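Local coordinates for protein peroxidase (Cellulomonas bogoriensis 69B4 = DSM 16987, PDB 6QZO) that binds heme b and, as a member of the DyP-type family, probably uses peroxide to oxidise its substrates, at residues P31-H36 with G368-G373; S46-V51 with Q146-D151; V51-A56 with K164-L169; V103-G108 with G141-Q146. One frame throughout, in Å; residues are numbered along the deposited sequence.

Contact 1 (P31-H36 with G368-G373)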
loop_
_atom_site.group_PDB
_atom_site.type_symbol
_atom_site.label_atom_id
_atom_site.label_comp_id
_atom_site.label_asym_id
_atom_site.label_seq_id
_atom_site.Cartn_x
_atom_site.Cartn_y
_atom_site.Cartn_z
ATOM N N PRO A 31 -20.506 -4.429 -11.855
ATOM C CA PRO A 31 -20.622 -5.161 -13.113
ATOM C C PRO A 31 -19.491 -4.737 -14.057
ATOM O O PRO A 31 -19.216 -3.542 -14.158
ATOM C CB PRO A 31 -22.006 -4.782 -13.668
ATOM C CG PRO A 31 -22.766 -4.327 -12.427
ATOM C CD PRO A 31 -21.719 -3.649 -11.559
ATOM N N CYS A 32 -18.837 -5.711 -14.682
ATOM C CA CYS A 32 -17.735 -5.481 -15.646
ATOM C C CYS A 32 -18.295 -5.318 -17.076
ATOM O O CYS A 32 -17.546 -4.821 -17.929
ATOM C CB CYS A 32 -16.740 -6.632 -15.578
ATOM S SG CYS A 32 -17.449 -8.227 -16.064
ATOM N N HIS A 33 -19.566 -5.680 -17.294
ATOM C CA HIS A 33 -20.284 -5.551 -18.589
ATOM C C HIS A 33 -21.083 -4.249 -18.654
ATOM O O HIS A 33 -21.725 -3.878 -17.644
ATOM C CB HIS A 33 -21.231 -6.736 -18.824
ATOM C CG HIS A 33 -20.527 -8.046 -18.886
ATOM N ND1 HIS A 33 -20.865 -9.097 -18.060
ATOM C CD2 HIS A 33 -19.488 -8.462 -19.633
ATOM C CE1 HIS A 33 -20.073 -10.119 -18.308
ATOM N NE2 HIS A 33 -19.217 -9.757 -19.277
ATOM N N GLY A 34 -21.062 -3.606 -19.816
ATOM C CA GLY A 34 -21.921 -2.451 -20.134
ATOM C C GLY A 34 -21.478 -1.792 -21.431
ATOM O O GLY A 34 -20.534 -2.301 -22.055
ATOM N N GLU A 35 -22.156 -0.709 -21.817
ATOM C CA GLU A 35 -21.762 0.234 -22.895
ATOM C C GLU A 35 -20.283 0.607 -22.710
ATOM O O GLU A 35 -19.560 0.669 -23.720
ATOM C CB GLU A 35 -22.695 1.461 -22.872
ATOM C CG GLU A 35 -22.519 2.401 -24.056
ATOM C CD GLU A 35 -23.618 3.433 -24.266
ATOM O OE1 GLU A 35 -24.435 3.619 -23.360
ATOM O OE2 GLU A 35 -23.564 4.149 -25.285
ATOM N N HIS A 36 -19.836 0.829 -21.472
ATOM C CA HIS A 36 -18.443 1.266 -21.165
ATOM C C HIS A 36 -17.754 0.257 -20.248
ATOM O O HIS A 36 -18.464 -0.509 -19.572
ATOM C CB HIS A 36 -18.450 2.652 -20.515
ATOM C CG HIS A 36 -19.423 3.614 -21.116
ATOM N ND1 HIS A 36 -19.197 4.232 -22.330
ATOM C CD2 HIS A 36 -20.599 4.095 -20.655
ATOM C CE1 HIS A 36 -20.194 5.055 -22.591
ATOM N NE2 HIS A 36 -21.075 4.984 -21.576
ATOM N N GLY A 368 -14.260 0.478 -25.615
ATOM C CA GLY A 368 -15.609 0.512 -25.041
ATOM C C GLY A 368 -15.823 -0.732 -24.212
ATOM O O GLY A 368 -14.899 -1.551 -24.154
ATOM N N GLY A 369 -16.987 -0.848 -23.588
ATOM C CA GLY A 369 -17.374 -2.027 -22.803
ATOM C C GLY A 369 -17.730 -3.201 -23.707
ATOM O O GLY A 369 -17.552 -3.099 -24.953
ATOM N N TRP A 370 -18.209 -4.278 -23.083
ATOM C CA TRP A 370 -18.561 -5.552 -23.746
ATOM C C TRP A 370 -19.635 -6.252 -22.914
ATOM O O TRP A 370 -19.836 -5.843 -21.745
ATOM C CB TRP A 370 -17.303 -6.409 -23.960
ATOM C CG TRP A 370 -16.827 -7.178 -22.769
ATOM C CD1 TRP A 370 -17.083 -8.492 -22.491
ATOM C CD2 TRP A 370 -15.933 -6.718 -21.740
ATOM N NE1 TRP A 370 -16.453 -8.866 -21.331
ATOM C CE2 TRP A 370 -15.730 -7.803 -20.851
ATOM C CE3 TRP A 370 -15.316 -5.492 -21.454
ATOM C CZ2 TRP A 370 -14.941 -7.694 -19.706
ATOM C CZ3 TRP A 370 -14.527 -5.390 -20.329
ATOM C CH2 TRP A 370 -14.353 -6.476 -19.463
ATOM N N SER A 371 -20.312 -7.222 -23.538
ATOM C CA SER A 371 -21.418 -8.028 -22.966
ATOM C C SER A 371 -20.988 -9.487 -22.889
ATOM O O SER A 371 -20.005 -9.851 -23.559
ATOM C CB SER A 371 -22.665 -7.896 -23.796
ATOM O OG SER A 371 -23.127 -6.562 -23.762
ATOM N N ALA A 372 -21.727 -10.278 -22.114
ATOM C CA ALA A 372 -21.504 -11.731 -21.948
ATOM C C ALA A 372 -21.220 -12.333 -23.327
ATOM O O ALA A 372 -22.074 -12.157 -24.201
ATOM C CB ALA A 372 -22.718 -12.349 -21.296
ATOM N N GLY A 373 -20.052 -12.958 -23.523
ATOM C CA GLY A 373 -19.689 -13.652 -24.773
ATOM C C GLY A 373 -18.807 -12.827 -25.702
ATOM O O GLY A 373 -18.311 -13.383 -26.676
#
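Two irregular loops meet here, and the indole of Trp370 is where their side chains converge. Trp370 carries CG in the crowded position between its backbone N and carbonyl carbon (chi1 80°). Although its CB points away from 31-36, this turn brings one indole face round to Cys32 and His33. His33, with CG anti to its carbonyl carbon (chi1 -61°), approaches edge first: CD2 lies 3.5 Å from Trp370 NE1. The imidazole and the five-membered indole ring stand at 88° with centroids 4.9 Å apart, an offset edge-to-face stack. Over the same indole face, near its rim, sits Cys32 O, 3.9 Å from Trp370 CZ3. Cys32 SG meets the six-membered ring only obliquely, but lies over the centre of one imidazole face; Ala372 N lies above the opposite one.

Backbone bonds join the loops: Gly34 N donates to Trp370 O at 3.2 Å and Gly369 N to Glu35 O at 3.0 Å, each donor above the carbonyl plane. Gly369 CA comes to 3.3 Å from Gly34 O, an approach that a CB pointing into 31-36 would block.

Glu76 OE2, on helix 61-78, hydrogen-bonds both His33 NE2 and Trp370 NE1 and so helps fix both rings, while Thr72 and Ile75 of that helix pack against the indole. The contact thus lays the lead-in to strand 47-55 and the loop between strand 356-366 and helix 378-381 against helix 61-78.

Contact 2 (S46-V51 with Q146-D151)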
loop_
_atom_site.group_PDB
_atom_site.type_symbol
_atom_site.label_atom_id
_atom_site.label_comp_id
_atom_site.label_asym_id
_atom_site.label_seq_id
_atom_site.Cartn_x
_atom_site.Cartn_y
_atom_site.Cartn_z
ATOM N N SER A 46 -10.977 2.462 -2.617
ATOM C CA SER A 46 -9.835 2.855 -1.753
ATOM C C SER A 46 -8.486 2.665 -2.457
ATOM O O SER A 46 -7.586 3.504 -2.214
ATOM C CB SER A 46 -9.891 2.117 -0.450
ATOM O OG SER A 46 -11.037 2.492 0.292
ATOM N N PHE A 47 -8.307 1.619 -3.272
ATOM C CA PHE A 47 -6.956 1.248 -3.777
ATOM C C PHE A 47 -6.927 1.097 -5.298
ATOM O O PHE A 47 -7.974 0.775 -5.910
ATOM C CB PHE A 47 -6.464 -0.015 -3.076
ATOM C CG PHE A 47 -6.601 0.093 -1.582
ATOM C CD1 PHE A 47 -5.889 1.059 -0.886
ATOM C CD2 PHE A 47 -7.503 -0.693 -0.892
ATOM C CE1 PHE A 47 -6.045 1.204 0.486
ATOM C CE2 PHE A 47 -7.646 -0.556 0.483
ATOM C CZ PHE A 47 -6.923 0.399 1.169
ATOM N N ILE A 48 -5.729 1.315 -5.853
ATOM C CA ILE A 48 -5.400 1.232 -7.303
ATOM C C ILE A 48 -4.006 0.629 -7.492
ATOM O O ILE A 48 -3.086 0.975 -6.732
ATOM C CB ILE A 48 -5.457 2.613 -7.982
ATOM C CG1 ILE A 48 -5.388 2.477 -9.497
ATOM C CG2 ILE A 48 -4.377 3.552 -7.449
ATOM C CD1 ILE A 48 -5.905 3.701 -10.225
ATOM N N ALA A 49 -3.873 -0.217 -8.509
ATOM C CA ALA A 49 -2.576 -0.617 -9.092
ATOM C C ALA A 49 -2.718 -0.449 -10.599
ATOM O O ALA A 49 -3.602 -1.094 -11.161
ATOM C CB ALA A 49 -2.225 -2.030 -8.708
ATOM N N LEU A 50 -1.960 0.467 -11.200
ATOM C CA LEU A 50 -1.827 0.536 -12.667
ATOM C C LEU A 50 -0.648 -0.351 -13.053
ATOM O O LEU A 50 0.492 -0.029 -12.636
ATOM C CB LEU A 50 -1.549 1.977 -13.077
ATOM C CG LEU A 50 -2.645 3.024 -13.009
ATOM C CD1 LEU A 50 -3.765 2.723 -13.954
ATOM C CD2 LEU A 50 -3.172 3.284 -11.617
ATOM N N VAL A 51 -0.931 -1.435 -13.776
ATOM C CA VAL A 51 0.096 -2.375 -14.288
ATOM C C VAL A 51 0.273 -2.154 -15.794
ATOM O O VAL A 51 -0.619 -2.546 -16.558
ATOM C CB VAL A 51 -0.266 -3.833 -13.961
ATOM C CG1 VAL A 51 0.864 -4.774 -14.338
ATOM C CG2 VAL A 51 -0.625 -4.003 -12.485
ATOM N N GLN A 146 -5.643 -0.883 -15.226
ATOM C CA GLN A 146 -5.991 -0.139 -13.996
ATOM C C GLN A 146 -6.822 -1.084 -13.139
ATOM O O GLN A 146 -7.983 -1.358 -13.523
ATOM C CB GLN A 146 -6.758 1.148 -14.284
ATOM C CG GLN A 146 -7.136 1.887 -13.003
ATOM C CD GLN A 146 -8.105 3.005 -13.267
ATOM O OE1 GLN A 146 -7.715 4.118 -13.600
ATOM N NE2 GLN A 146 -9.383 2.706 -13.110
ATOM N N VAL A 147 -6.235 -1.572 -12.046
ATOM C CA VAL A 147 -6.892 -2.519 -11.100
ATOM C C VAL A 147 -7.232 -1.740 -9.831
ATOM O O VAL A 147 -6.281 -1.204 -9.166
ATOM C CB VAL A 147 -6.000 -3.734 -10.797
ATOM C CG1 VAL A 147 -6.768 -4.840 -10.081
ATOM C CG2 VAL A 147 -5.363 -4.272 -12.062
ATOM N N CYS A 148 -8.533 -1.660 -9.534
ATOM C CA CYS A 148 -9.094 -0.874 -8.409
ATOM C C CYS A 148 -9.935 -1.782 -7.517
ATOM O O CYS A 148 -10.707 -2.575 -8.085
ATOM C CB CYS A 148 -9.986 0.240 -8.924
ATOM S SG CYS A 148 -9.046 1.547 -9.731
ATOM N N ALA A 149 -9.820 -1.619 -6.198
ATOM C CA ALA A 149 -10.616 -2.371 -5.199
ATOM C C ALA A 149 -10.583 -1.684 -3.833
ATOM O O ALA A 149 -9.685 -0.863 -3.577
ATOM C CB ALA A 149 -10.128 -3.794 -5.104
ATOM N N ASP A 150 -11.543 -2.034 -2.983
ATOM C CA ASP A 150 -11.666 -1.530 -1.594
ATOM C C ASP A 150 -10.884 -2.429 -0.634
ATOM O O ASP A 150 -11.058 -2.246 0.583
ATOM C CB ASP A 150 -13.138 -1.445 -1.176
ATOM C CG ASP A 150 -13.799 -0.145 -1.556
ATOM O OD1 ASP A 150 -13.068 0.873 -1.655
ATOM O OD2 ASP A 150 -15.033 -0.158 -1.748
ATOM N N ASP A 151 -10.074 -3.356 -1.151
ATOM C CA ASP A 151 -9.270 -4.301 -0.330
ATOM C C ASP A 151 -7.955 -4.634 -1.034
ATOM O O ASP A 151 -7.988 -4.976 -2.208
ATOM C CB ASP A 151 -10.046 -5.584 -0.038
ATOM C CG ASP A 151 -9.321 -6.460 0.970
ATOM O OD1 ASP A 151 -8.446 -7.241 0.547
ATOM O OD2 ASP A 151 -9.589 -6.294 2.188
#
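Asp150 holds CG beside its own backbone N (chi1 -87°), which swings OD1 back to Ser46 even though CB points away from it. Ser46 N meets that OD1 nearly along the C-O axis at 2.8 Å, while Ser46 OG has its hydrogen bond with Arg181 O. An alanine at Asp150 removes the acceptor of Ser46 N and would probably loosen this end of the strand pair.

Gln146, extended with CG anti to its N (chi1 179°), lies alongside Leu50, whose CD1 touches Gln146 CB at 3.4 Å. Ile48, with CG1 likewise anti to its N (chi1 -169°), crosses it obliquely, placing CD1 3.5 Å from Gln146 CG; Ile48 CG1 also rests 3.8 Å from Cys148 SG. Beyond these touches the Gln146 amide is hydrogen-bonded at both ends, OE1 with Tyr331 OH and NE2 with Gly39 O.

Phe47 and Ala49 form hydrogen-bonded pairs with Ala149 and Val147. Of their four bonds the shortest runs from Ala49 N to Val147 O, 2.7 Å and nearly along the C=O axis. Ser46 CB covers the centre of one Phe47 ring face, and Asp151 N lies at the ring edge, 3.7 Å from CD2.

Asp151 N-caps helix 152-165, and its carboxylate also takes a hydrogen bond from Ser182 N and a salt bridge from Arg181, both of the second subunit. The Phe47 and Val147 face packs on that helix, whereas Ile48 and Gln146 look toward strand 306-314. These are the two central antiparallel strands of a ferredoxin-like sheet, as in the dimeric alpha-beta barrel fold of DyP-type peroxidases.

Contact 3 (V51-A56 with K164-L169)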
loop_
_atom_site.group_PDB
_atom_site.type_symbol
_atom_site.label_atom_id
_atom_site.label_comp_id
_atom_site.label_asym_id
_atom_site.label_seq_id
_atom_site.Cartn_x
_atom_site.Cartn_y
_atom_site.Cartn_z
ATOM N N VAL A 51 -0.931 -1.435 -13.776
ATOM C CA VAL A 51 0.096 -2.375 -14.288
ATOM C C VAL A 51 0.273 -2.154 -15.794
ATOM O O VAL A 51 -0.619 -2.546 -16.558
ATOM C CB VAL A 51 -0.266 -3.833 -13.961
ATOM C CG1 VAL A 51 0.864 -4.774 -14.338
ATOM C CG2 VAL A 51 -0.625 -4.003 -12.485
ATOM N N ALA A 52 1.371 -1.511 -16.179
ATOM C CA ALA A 52 1.821 -1.375 -17.573
ATOM C C ALA A 52 2.592 -2.633 -17.958
ATOM O O ALA A 52 3.491 -3.047 -17.192
ATOM C CB ALA A 52 2.674 -0.139 -17.745
ATOM N N LEU A 53 2.252 -3.212 -19.110
ATOM C CA LEU A 53 2.974 -4.381 -19.652
ATOM C C LEU A 53 3.485 -4.024 -21.042
ATOM O O LEU A 53 2.893 -3.141 -21.683
ATOM C CB LEU A 53 2.048 -5.601 -19.663
ATOM C CG LEU A 53 1.492 -6.002 -18.288
ATOM C CD1 LEU A 53 0.074 -5.484 -18.098
ATOM C CD2 LEU A 53 1.528 -7.511 -18.108
ATOM N N ASP A 54 4.586 -4.649 -21.439
ATOM C CA ASP A 54 5.156 -4.543 -22.804
ATOM C C ASP A 54 4.996 -5.893 -23.503
ATOM O O ASP A 54 5.305 -6.933 -22.904
ATOM C CB ASP A 54 6.605 -4.063 -22.752
ATOM C CG ASP A 54 6.748 -2.576 -22.552
ATOM O OD1 ASP A 54 5.747 -1.843 -22.754
ATOM O OD2 ASP A 54 7.859 -2.165 -22.183
ATOM N N LEU A 55 4.495 -5.886 -24.729
ATOM C CA LEU A 55 4.349 -7.115 -25.549
ATOM C C LEU A 55 5.747 -7.641 -25.893
ATOM O O LEU A 55 6.672 -6.831 -26.004
ATOM C CB LEU A 55 3.529 -6.780 -26.799
ATOM C CG LEU A 55 2.095 -6.343 -26.512
ATOM C CD1 LEU A 55 1.443 -5.758 -27.742
ATOM C CD2 LEU A 55 1.300 -7.551 -26.017
ATOM N N ALA A 56 5.906 -8.957 -26.019
ATOM C CA ALA A 56 7.145 -9.573 -26.565
ATOM C C ALA A 56 7.356 -9.099 -28.008
ATOM O O ALA A 56 6.355 -8.817 -28.669
ATOM C CB ALA A 56 7.049 -11.073 -26.470
ATOM N N LYS A 164 0.277 -13.218 -14.331
ATOM C CA LYS A 164 0.590 -14.627 -14.678
ATOM C C LYS A 164 -0.044 -15.008 -16.019
ATOM O O LYS A 164 0.598 -15.740 -16.781
ATOM C CB LYS A 164 0.044 -15.572 -13.604
ATOM C CG LYS A 164 0.929 -15.765 -12.399
ATOM C CD LYS A 164 0.211 -16.471 -11.258
ATOM C CE LYS A 164 -0.165 -17.895 -11.604
ATOM N NZ LYS A 164 -0.721 -18.619 -10.426
ATOM N N GLU A 165 -1.277 -14.568 -16.267
ATOM C CA GLU A 165 -2.047 -14.934 -17.483
ATOM C C GLU A 165 -1.310 -14.448 -18.737
ATOM O O GLU A 165 -1.418 -15.128 -19.771
ATOM C CB GLU A 165 -3.439 -14.313 -17.430
ATOM C CG GLU A 165 -4.460 -15.115 -18.181
ATOM C CD GLU A 165 -4.723 -16.436 -17.505
ATOM O OE1 GLU A 165 -5.401 -16.444 -16.449
ATOM O OE2 GLU A 165 -4.213 -17.462 -18.021
ATOM N N ALA A 166 -0.587 -13.325 -18.637
ATOM C CA ALA A 166 0.126 -12.664 -19.751
ATOM C C ALA A 166 1.532 -13.250 -19.939
ATOM O O ALA A 166 2.221 -12.822 -20.899
ATOM C CB ALA A 166 0.196 -11.183 -19.500
ATOM N N GLN A 167 1.947 -14.188 -19.083
ATOM C CA GLN A 167 3.331 -14.750 -19.105
ATOM C C GLN A 167 3.585 -15.294 -20.521
ATOM O O GLN A 167 2.748 -16.120 -21.012
ATOM C CB GLN A 167 3.523 -15.831 -18.029
ATOM C CG GLN A 167 4.902 -15.814 -17.356
ATOM C CD GLN A 167 4.896 -15.283 -15.933
ATOM O OE1 GLN A 167 5.806 -14.580 -15.495
ATOM N NE2 GLN A 167 3.886 -15.651 -15.161
ATOM N N GLY A 168 4.653 -14.826 -21.174
ATOM C CA GLY A 168 5.020 -15.255 -22.537
ATOM C C GLY A 168 4.388 -14.405 -23.644
ATOM O O GLY A 168 4.879 -14.530 -24.795
ATOM N N LEU A 169 3.373 -13.582 -23.328
ATOM C CA LEU A 169 2.724 -12.654 -24.300
ATOM C C LEU A 169 3.117 -11.204 -23.987
ATOM O O LEU A 169 3.324 -10.410 -24.926
ATOM C CB LEU A 169 1.202 -12.813 -24.228
ATOM C CG LEU A 169 0.689 -14.244 -24.401
ATOM C CD1 LEU A 169 -0.786 -14.343 -24.003
ATOM C CD2 LEU A 169 0.897 -14.723 -25.832
#
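The connection from helix 152-165 to strand 170-179, the last step of the beta-alpha-beta-beta-alpha-beta order in this half of the ferredoxin-like fold, turns here against the far end of strand 47-55. Within the turn Gln167 N bonds Lys164 O and Leu169 N bonds Ala166 O, the latter at 2.8 Å, and Gly168 takes a positive phi of 90°.

Leu169 O is the atom on which the strand end converges. Ala56 N donates to it at 3.2 Å in a nearly straight bond (166°), arriving from above the carbonyl plane. Leu55 CA adds a CA-H...O contact to Leu169 O at 3.5 Å. With CG beside its backbone N and chi1 at -64°, Leu55 also brings CD2 to 3.7 Å from that oxygen; its side chain further packs on Leu109 and Ala112 of helix 107-113.

The apolar part is one methyl meeting: Leu53 CD2 against Ala166 CB at 4.1 Å, both CB atoms pointing across the contact. Trp71 of helix 61-78 touches both residues. Asp54 faces the other way and salt-bridges Arg173, whereas Lys164 NZ salt-bridges Asp244 of the second subunit.

With 161 Å² buried, this is a slight contact. Its one hydrogen bond runs from backbone to backbone, so the pairing of Ala56 with Leu169 depends on how the main chain is placed and not on a polar side chain, and the remaining touches are weak, apolar or CH-to-oxygen ones.

Contact 4 (V103-G108 with G141-Q146)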
loop_
_atom_site.group_PDB
_atom_site.type_symbol
_atom_site.label_atom_id
_atom_site.label_comp_id
_atom_site.label_asym_id
_atom_site.label_seq_id
_atom_site.Cartn_x
_atom_site.Cartn_y
_atom_site.Cartn_z
ATOM N N VAL A 103 -8.888 -1.801 -19.053
ATOM C CA VAL A 103 -7.811 -2.139 -20.031
ATOM C C VAL A 103 -7.616 -0.950 -20.966
ATOM O O VAL A 103 -8.607 -0.476 -21.553
ATOM C CB VAL A 103 -8.159 -3.404 -20.839
ATOM C CG1 VAL A 103 -7.006 -3.846 -21.728
ATOM C CG2 VAL A 103 -8.592 -4.533 -19.923
ATOM N N GLY A 104 -6.370 -0.505 -21.099
ATOM C CA GLY A 104 -5.970 0.573 -22.022
ATOM C C GLY A 104 -4.888 0.061 -22.942
ATOM O O GLY A 104 -4.054 -0.771 -22.492
ATOM N N PHE A 105 -4.902 0.527 -24.185
ATOM C CA PHE A 105 -3.936 0.132 -25.236
ATOM C C PHE A 105 -3.029 1.320 -25.543
ATOM O O PHE A 105 -3.541 2.418 -25.802
ATOM C CB PHE A 105 -4.640 -0.302 -26.520
ATOM C CG PHE A 105 -5.681 -1.380 -26.375
ATOM C CD1 PHE A 105 -5.595 -2.334 -25.369
ATOM C CD2 PHE A 105 -6.718 -1.467 -27.300
ATOM C CE1 PHE A 105 -6.554 -3.334 -25.274
ATOM C CE2 PHE A 105 -7.664 -2.473 -27.202
ATOM C CZ PHE A 105 -7.586 -3.400 -26.187
ATOM N N GLY A 106 -1.723 1.082 -25.466
ATOM C CA GLY A 106 -0.690 2.013 -25.931
ATOM C C GLY A 106 -0.444 1.793 -27.417
ATOM O O GLY A 106 -0.858 0.775 -27.970
ATOM N N PRO A 107 0.236 2.738 -28.094
ATOM C CA PRO A 107 0.454 2.644 -29.536
ATOM C C PRO A 107 1.103 1.313 -29.944
ATOM O O PRO A 107 0.758 0.798 -30.979
ATOM C CB PRO A 107 1.355 3.845 -29.860
ATOM C CG PRO A 107 1.890 4.330 -28.517
ATOM C CD PRO A 107 0.821 3.954 -27.508
ATOM N N GLY A 108 2.038 0.826 -29.140
ATOM C CA GLY A 108 2.810 -0.405 -29.387
ATOM C C GLY A 108 1.916 -1.622 -29.521
ATOM O O GLY A 108 2.299 -2.542 -30.259
ATOM N N GLY A 141 4.271 2.123 -22.119
ATOM C CA GLY A 141 3.617 0.817 -21.955
ATOM C C GLY A 141 2.740 0.496 -23.164
ATOM O O GLY A 141 1.984 1.356 -23.563
ATOM N N ASP A 142 2.854 -0.714 -23.708
ATOM C CA ASP A 142 2.019 -1.234 -24.819
ATOM C C ASP A 142 0.588 -1.435 -24.321
ATOM O O ASP A 142 -0.341 -1.196 -25.096
ATOM C CB ASP A 142 2.574 -2.545 -25.371
ATOM C CG ASP A 142 3.932 -2.378 -26.038
ATOM O OD1 ASP A 142 4.213 -1.276 -26.498
ATOM O OD2 ASP A 142 4.681 -3.348 -26.103
ATOM N N VAL A 143 0.406 -1.834 -23.059
ATOM C CA VAL A 143 -0.958 -2.057 -22.499
ATOM C C VAL A 143 -0.921 -1.760 -21.003
ATOM O O VAL A 143 0.155 -1.870 -20.406
ATOM C CB VAL A 143 -1.464 -3.475 -22.818
ATOM C CG1 VAL A 143 -0.569 -4.526 -22.185
ATOM C CG2 VAL A 143 -2.909 -3.678 -22.406
ATOM N N VAL A 144 -2.058 -1.379 -20.439
ATOM C CA VAL A 144 -2.181 -1.062 -18.997
ATOM C C VAL A 144 -3.434 -1.731 -18.454
ATOM O O VAL A 144 -4.466 -1.716 -19.144
ATOM C CB VAL A 144 -2.245 0.445 -18.749
ATOM C CG1 VAL A 144 -3.473 1.067 -19.422
ATOM C CG2 VAL A 144 -2.208 0.764 -17.254
ATOM N N LEU A 145 -3.331 -2.271 -17.238
ATOM C CA LEU A 145 -4.495 -2.687 -16.423
ATOM C C LEU A 145 -4.605 -1.719 -15.244
ATOM O O LEU A 145 -3.711 -1.734 -14.376
ATOM C CB LEU A 145 -4.268 -4.125 -15.949
ATOM C CG LEU A 145 -4.047 -5.144 -17.071
ATOM C CD1 LEU A 145 -3.574 -6.469 -16.497
ATOM C CD2 LEU A 145 -5.312 -5.315 -17.879
ATOM N N GLN A 146 -5.643 -0.883 -15.226
ATOM C CA GLN A 146 -5.991 -0.139 -13.996
ATOM C C GLN A 146 -6.822 -1.084 -13.139
ATOM O O GLN A 146 -7.983 -1.358 -13.523
ATOM C CB GLN A 146 -6.758 1.148 -14.284
ATOM C CG GLN A 146 -7.136 1.887 -13.003
ATOM C CD GLN A 146 -8.105 3.005 -13.267
ATOM O OE1 GLN A 146 -7.715 4.118 -13.600
ATOM N NE2 GLN A 146 -9.383 2.706 -13.110
#
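Val143 CG2 is the apolar centre. Set anti to its backbone N, it lies 4.2 Å from Val103 CG1 and equally far from Phe105 CD1, at the edge of that ring. The same methyl sits tightly, 3.1 Å from Gly104 O. Beside it the Val103 and Leu145 side chains lie side by side, Val103 CG2 3.9 Å from Leu145 CD2. On the opposite face Gly104 carries no side chain, and a CB there would collide with Val144 CG1.

Gly104 and Val144 make the hydrogen-bonded pair: Gly104 N reaches Val144 O at 3.0 Å, nearly straight (170°) and in the carbonyl plane. Past the last bridge, Gly106 N donates to Asp142 O at 2.7 Å. Asp142 and Val143 together face Leu53, a classic beta bulge. At the polar edge Asp142 OD1 lies 3.3 Å from Gly108 CA, while OD2 takes the hydrogen bond of Leu55 N. An alanine at Asp142 removes that acceptor and would probably loosen the bulge against strand 47-55.

Helix 61-78 covers the Val143 face through Leu68, Trp71 and Ile75. Strand 100-105 has strand 143-149 on one flank, and Phe105 bonds Ala365 of strand 356-366 through the backbone.

In the fold
From the N terminus, residues 31-36 open contact 1, which closes only at 368-373 and therefore encloses the other three, bringing the N-terminal approach beside the loop that follows the last long strand. Strand 47-55 then serves contacts 2 and 3, which share Val51. Their partners lie on strand 143-149 and just past helix 152-165, so the two contacts cross along the chain. Contact 4, between 103-108 and 141-146, nests inside both and shares Gln146 with contact 2. Contacts 2 and 4 join three neighbouring strands of one sheet; contact 3 ties the loop leaving helix 152-165 to the end of strand 47-55, a central strand of that sheet. Contacts 3 and 4 have centres about 11 Å apart, whereas contact 1 touches none of the others.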